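Local coordinates for substrate binding periplasmic protein (Ralstonia solanacearum, PDB 3LOP) that binds leucine in the periplasm, probably as the solute receptor of an amino-acid transport system, at residues A176-A188 with G203-Q215. Numbering follows the deposited sequence.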
loop_
_atom_site.group_PDB
_atom_site.type_symbol
_atom_site.label_atom_id
_atom_site.label_comp_id
_atom_site.label_asym_id
_atom_site.label_seq_id
_atom_site.Cartn_x
_atom_site.Cartn_y
_atom_site.Cartn_z
ATOM N N ALA A 176 -16.169 2.475 14.982
ATOM C CA ALA A 176 -17.095 1.518 14.391
ATOM C C ALA A 176 -16.316 0.627 13.436
ATOM O O ALA A 176 -15.436 1.094 12.714
ATOM C CB ALA A 176 -18.199 2.250 13.645
ATOM N N SER A 177 -16.660 -0.657 13.425
ATOM C CA SER A 177 -15.965 -1.620 12.583
ATOM C C SER A 177 -16.793 -2.176 11.433
ATOM O O SER A 177 -17.990 -1.921 11.323
ATOM C CB SER A 177 -15.491 -2.788 13.445
ATOM O OG SER A 177 -16.601 -3.523 13.939
ATOM N N TYR A 178 -16.122 -2.937 10.575
ATOM C CA TYR A 178 -16.752 -3.605 9.443
ATOM C C TYR A 178 -15.905 -4.860 9.212
ATOM O O TYR A 178 -14.715 -4.873 9.521
ATOM C CB TYR A 178 -16.763 -2.701 8.203
ATOM C CG TYR A 178 -15.420 -2.537 7.540
ATOM C CD1 TYR A 178 -14.950 -3.483 6.627
ATOM C CD2 TYR A 178 -14.597 -1.461 7.856
ATOM C CE1 TYR A 178 -13.690 -3.362 6.052
ATOM C CE2 TYR A 178 -13.335 -1.332 7.285
ATOM C CZ TYR A 178 -12.889 -2.287 6.388
ATOM O OH TYR A 178 -11.635 -2.177 5.837
ATOM N N PRO A 179 -16.508 -5.934 8.678
ATOM C CA PRO A 179 -15.808 -7.201 8.414
ATOM C C PRO A 179 -14.790 -7.157 7.277
ATOM O O PRO A 179 -15.057 -6.583 6.224
ATOM C CB PRO A 179 -16.950 -8.172 8.104
ATOM C CG PRO A 179 -18.159 -7.525 8.729
ATOM C CD PRO A 179 -17.950 -6.078 8.430
ATOM N N ARG A 180 -13.630 -7.777 7.487
ATOM C CA ARG A 180 -12.600 -7.797 6.453
ATOM C C ARG A 180 -13.116 -8.535 5.220
ATOM O O ARG A 180 -13.966 -9.422 5.320
ATOM C CB ARG A 180 -11.319 -8.479 6.963
ATOM C CG ARG A 180 -11.320 -10.006 6.858
ATOM C CD ARG A 180 -10.086 -10.613 7.514
ATOM N NE ARG A 180 -8.837 -10.085 6.968
ATOM C CZ ARG A 180 -8.273 -10.490 5.833
ATOM N NH1 ARG A 180 -8.837 -11.443 5.101
ATOM N NH2 ARG A 180 -7.141 -9.935 5.428
ATOM N N ASN A 181 -12.591 -8.155 4.063
ATOM C CA ASN A 181 -12.960 -8.758 2.790
ATOM C C ASN A 181 -14.409 -8.495 2.397
ATOM O O ASN A 181 -14.996 -9.232 1.604
ATOM C CB ASN A 181 -12.685 -10.263 2.813
ATOM C CG ASN A 181 -11.703 -10.686 1.738
ATOM O OD1 ASN A 181 -11.164 -9.849 1.009
ATOM N ND2 ASN A 181 -11.463 -11.987 1.631
ATOM N N THR A 182 -14.984 -7.440 2.963
ATOM C CA THR A 182 -16.352 -7.054 2.643
ATOM C C THR A 182 -16.408 -5.537 2.622
ATOM O O THR A 182 -15.428 -4.864 2.943
ATOM C CB THR A 182 -17.372 -7.518 3.708
ATOM O OG1 THR A 182 -17.295 -6.652 4.848
ATOM C CG2 THR A 182 -17.096 -8.945 4.140
ATOM N N ALA A 183 -17.565 -5.013 2.240
ATOM C CA ALA A 183 -17.795 -3.578 2.212
ATOM C C ALA A 183 -19.080 -3.338 3.004
ATOM O O ALA A 183 -19.816 -2.390 2.743
ATOM C CB ALA A 183 -17.955 -3.092 0.777
ATOM N N ASN A 184 -19.344 -4.215 3.968
ATOM C CA ASN A 184 -20.543 -4.101 4.796
ATOM C C ASN A 184 -20.316 -3.079 5.902
ATOM O O ASN A 184 -20.036 -3.431 7.050
ATOM C CB ASN A 184 -20.907 -5.460 5.399
ATOM C CG ASN A 184 -21.243 -6.493 4.338
ATOM O OD1 ASN A 184 -21.837 -6.169 3.308
ATOM N ND2 ASN A 184 -20.878 -7.744 4.590
ATOM N N VAL A 185 -20.464 -1.810 5.538
ATOM C CA VAL A 185 -20.245 -0.706 6.462
ATOM C C VAL A 185 -21.513 -0.029 6.979
ATOM O O VAL A 185 -21.434 0.945 7.725
ATOM C CB VAL A 185 -19.361 0.374 5.801
ATOM C CG1 VAL A 185 -18.000 -0.215 5.441
ATOM C CG2 VAL A 185 -20.041 0.904 4.550
ATOM N N GLY A 186 -22.676 -0.545 6.589
ATOM C CA GLY A 186 -23.930 0.048 7.027
ATOM C C GLY A 186 -23.986 0.376 8.511
ATOM O O GLY A 186 -24.229 1.525 8.886
ATOM N N PRO A 187 -23.775 -0.617 9.384
ATOM C CA PRO A 187 -23.809 -0.391 10.832
ATOM C C PRO A 187 -22.805 0.673 11.272
ATOM O O PRO A 187 -23.075 1.460 12.179
ATOM C CB PRO A 187 -23.488 -1.770 11.398
ATOM C CG PRO A 187 -24.081 -2.690 10.373
ATOM C CD PRO A 187 -23.639 -2.052 9.081
ATOM N N ALA A 188 -21.647 0.697 10.620
ATOM C CA ALA A 188 -20.616 1.672 10.957
ATOM C C ALA A 188 -21.072 3.081 10.595
ATOM O O ALA A 188 -20.810 4.037 11.329
ATOM C CB ALA A 188 -19.323 1.336 10.230
ATOM N N GLY A 203 -9.510 3.609 8.825
ATOM C CA GLY A 203 -8.506 2.560 8.911
ATOM C C GLY A 203 -9.144 1.389 8.200
ATOM O O GLY A 203 -9.498 0.379 8.814
ATOM N N ALA A 204 -9.293 1.538 6.889
ATOM C CA ALA A 204 -9.956 0.538 6.071
ATOM C C ALA A 204 -9.337 0.364 4.696
ATOM O O ALA A 204 -8.385 1.052 4.326
ATOM C CB ALA A 204 -11.415 0.928 5.914
ATOM N N THR A 205 -9.899 -0.578 3.945
ATOM C CA THR A 205 -9.451 -0.850 2.591
ATOM C C THR A 205 -10.310 -0.035 1.628
ATOM O O THR A 205 -11.305 0.572 2.027
ATOM C CB THR A 205 -9.549 -2.351 2.270
ATOM O OG1 THR A 205 -10.868 -2.821 2.575
ATOM C CG2 THR A 205 -8.531 -3.130 3.100
ATOM N N ALA A 206 -9.922 -0.031 0.358
ATOM C CA ALA A 206 -10.599 0.748 -0.670
ATOM C C ALA A 206 -12.121 0.680 -0.771
ATOM O O ALA A 206 -12.791 1.712 -0.668
ATOM C CB ALA A 206 -9.981 0.430 -2.029
ATOM N N GLU A 207 -12.670 -0.515 -0.968
ATOM C CA GLU A 207 -14.116 -0.651 -1.130
ATOM C C GLU A 207 -14.941 -0.212 0.077
ATOM O O GLU A 207 -15.871 0.580 -0.067
ATOM C CB GLU A 207 -14.484 -2.082 -1.533
ATOM C CG GLU A 207 -15.964 -2.245 -1.857
ATOM C CD GLU A 207 -16.298 -3.595 -2.463
ATOM O OE1 GLU A 207 -16.001 -4.628 -1.829
ATOM O OE2 GLU A 207 -16.865 -3.621 -3.575
ATOM N N PRO A 208 -14.633 -0.731 1.278
ATOM C CA PRO A 208 -15.431 -0.288 2.425
ATOM C C PRO A 208 -15.270 1.212 2.673
ATOM O O PRO A 208 -16.217 1.890 3.065
ATOM C CB PRO A 208 -14.901 -1.150 3.577
ATOM C CG PRO A 208 -13.518 -1.541 3.131
ATOM C CD PRO A 208 -13.708 -1.810 1.663
ATOM N N ALA A 209 -14.073 1.734 2.433
ATOM C CA ALA A 209 -13.838 3.160 2.625
ATOM C C ALA A 209 -14.746 3.960 1.691
ATOM O O ALA A 209 -15.387 4.924 2.111
ATOM C CB ALA A 209 -12.373 3.500 2.346
ATOM N N ALA A 210 -14.797 3.552 0.426
ATOM C CA ALA A 210 -15.619 4.232 -0.570
ATOM C C ALA A 210 -17.101 4.174 -0.216
ATOM O O ALA A 210 -17.805 5.183 -0.290
ATOM C CB ALA A 210 -15.385 3.619 -1.944
ATOM N N GLN A 211 -17.578 2.993 0.170
ATOM C CA GLN A 211 -18.978 2.841 0.535
ATOM C C GLN A 211 -19.305 3.658 1.777
ATOM O O GLN A 211 -20.362 4.286 1.855
ATOM C CB GLN A 211 -19.313 1.368 0.762
ATOM C CG GLN A 211 -19.354 0.566 -0.527
ATOM C CD GLN A 211 -20.475 1.012 -1.447
ATOM O OE1 GLN A 211 -20.502 0.661 -2.626
ATOM N NE2 GLN A 211 -21.417 1.783 -0.907
ATOM N N PHE A 212 -18.397 3.665 2.748
ATOM C CA PHE A 212 -18.636 4.440 3.957
ATOM C C PHE A 212 -18.731 5.927 3.618
ATOM O O PHE A 212 -19.663 6.611 4.036
ATOM C CB PHE A 212 -17.512 4.238 4.978
ATOM C CG PHE A 212 -17.680 5.074 6.213
ATOM C CD1 PHE A 212 -18.420 4.604 7.293
ATOM C CD2 PHE A 212 -17.166 6.367 6.264
ATOM C CE1 PHE A 212 -18.651 5.417 8.405
ATOM C CE2 PHE A 212 -17.392 7.186 7.366
ATOM C CZ PHE A 212 -18.138 6.710 8.440
ATOM N N VAL A 213 -17.761 6.428 2.861
ATOM C CA VAL A 213 -17.753 7.839 2.493
ATOM C C VAL A 213 -19.004 8.257 1.722
ATOM O O VAL A 213 -19.624 9.268 2.051
ATOM C CB VAL A 213 -16.493 8.192 1.668
ATOM C CG1 VAL A 213 -16.571 9.626 1.168
ATOM C CG2 VAL A 213 -15.254 8.020 2.534
ATOM N N ARG A 214 -19.383 7.482 0.709
ATOM C CA ARG A 214 -20.568 7.820 -0.074
ATOM C C ARG A 214 -21.821 7.880 0.793
ATOM O O ARG A 214 -22.578 8.849 0.738
ATOM C CB ARG A 214 -20.785 6.803 -1.204
ATOM C CG ARG A 214 -22.054 7.066 -2.020
ATOM C CD ARG A 214 -22.294 6.004 -3.091
ATOM N NE ARG A 214 -21.457 6.176 -4.277
ATOM C CZ ARG A 214 -21.581 7.168 -5.154
ATOM N NH1 ARG A 214 -22.512 8.099 -4.988
ATOM N NH2 ARG A 214 -20.780 7.225 -6.210
ATOM N N GLN A 215 -22.033 6.839 1.590
ATOM C CA GLN A 215 -23.205 6.756 2.460
ATOM C C GLN A 215 -23.203 7.784 3.583
ATOM O O GLN A 215 -24.232 8.388 3.882
ATOM C CB GLN A 215 -23.310 5.349 3.049
ATOM C CG GLN A 215 -23.632 4.276 2.016
ATOM C CD GLN A 215 -23.472 2.870 2.561
ATOM O OE1 GLN A 215 -23.918 2.564 3.666
ATOM N NE2 GLN A 215 -22.843 1.998 1.777
HETATM O O HOH W 1 -12.685 -5.143 1.845
#
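With chi1 at 73°, the ring of Tyr178 sits between its own backbone N and carbonyl carbon, and this setting carries it from strand 174-178 against the first turn of helix 206-218. There Pro208 lies over one ring face, its CB 3.7 Å from the Tyr178 ring centroid in a CH-pi contact 18° off the normal. The phenol reaches on to the chain just before the helix: Thr205 N donates to Tyr178 OH at 3.0 Å (154°), while the same hydroxyl is also hydrogen-bonded to Gln149 OE1 of strand 144-149. Ala204 CB packs tightly against the same ring, 3.3 Å from Tyr178 CE2.

The setting is a parallel alpha/beta domain of a periplasmic binding protein, in which strand ends and helix starts border the ligand cleft; Thr205 itself touches the bound leucine. A water joins Thr182 O to Thr205 OG1, 3.0 Å from each. Farther along, Val185, its CG1 set beside the backbone N, spreads its two methyls along the helix: CG1 meets Pro208 CB at 3.7 Å, and CG2 lies against the Phe212 backbone, 3.7 Å from Phe212 N. Ala183 CB presses on Glu207 CG at 3.4 Å, and Glu207 OE1 is hydrogen-bonded to Ser17 OG.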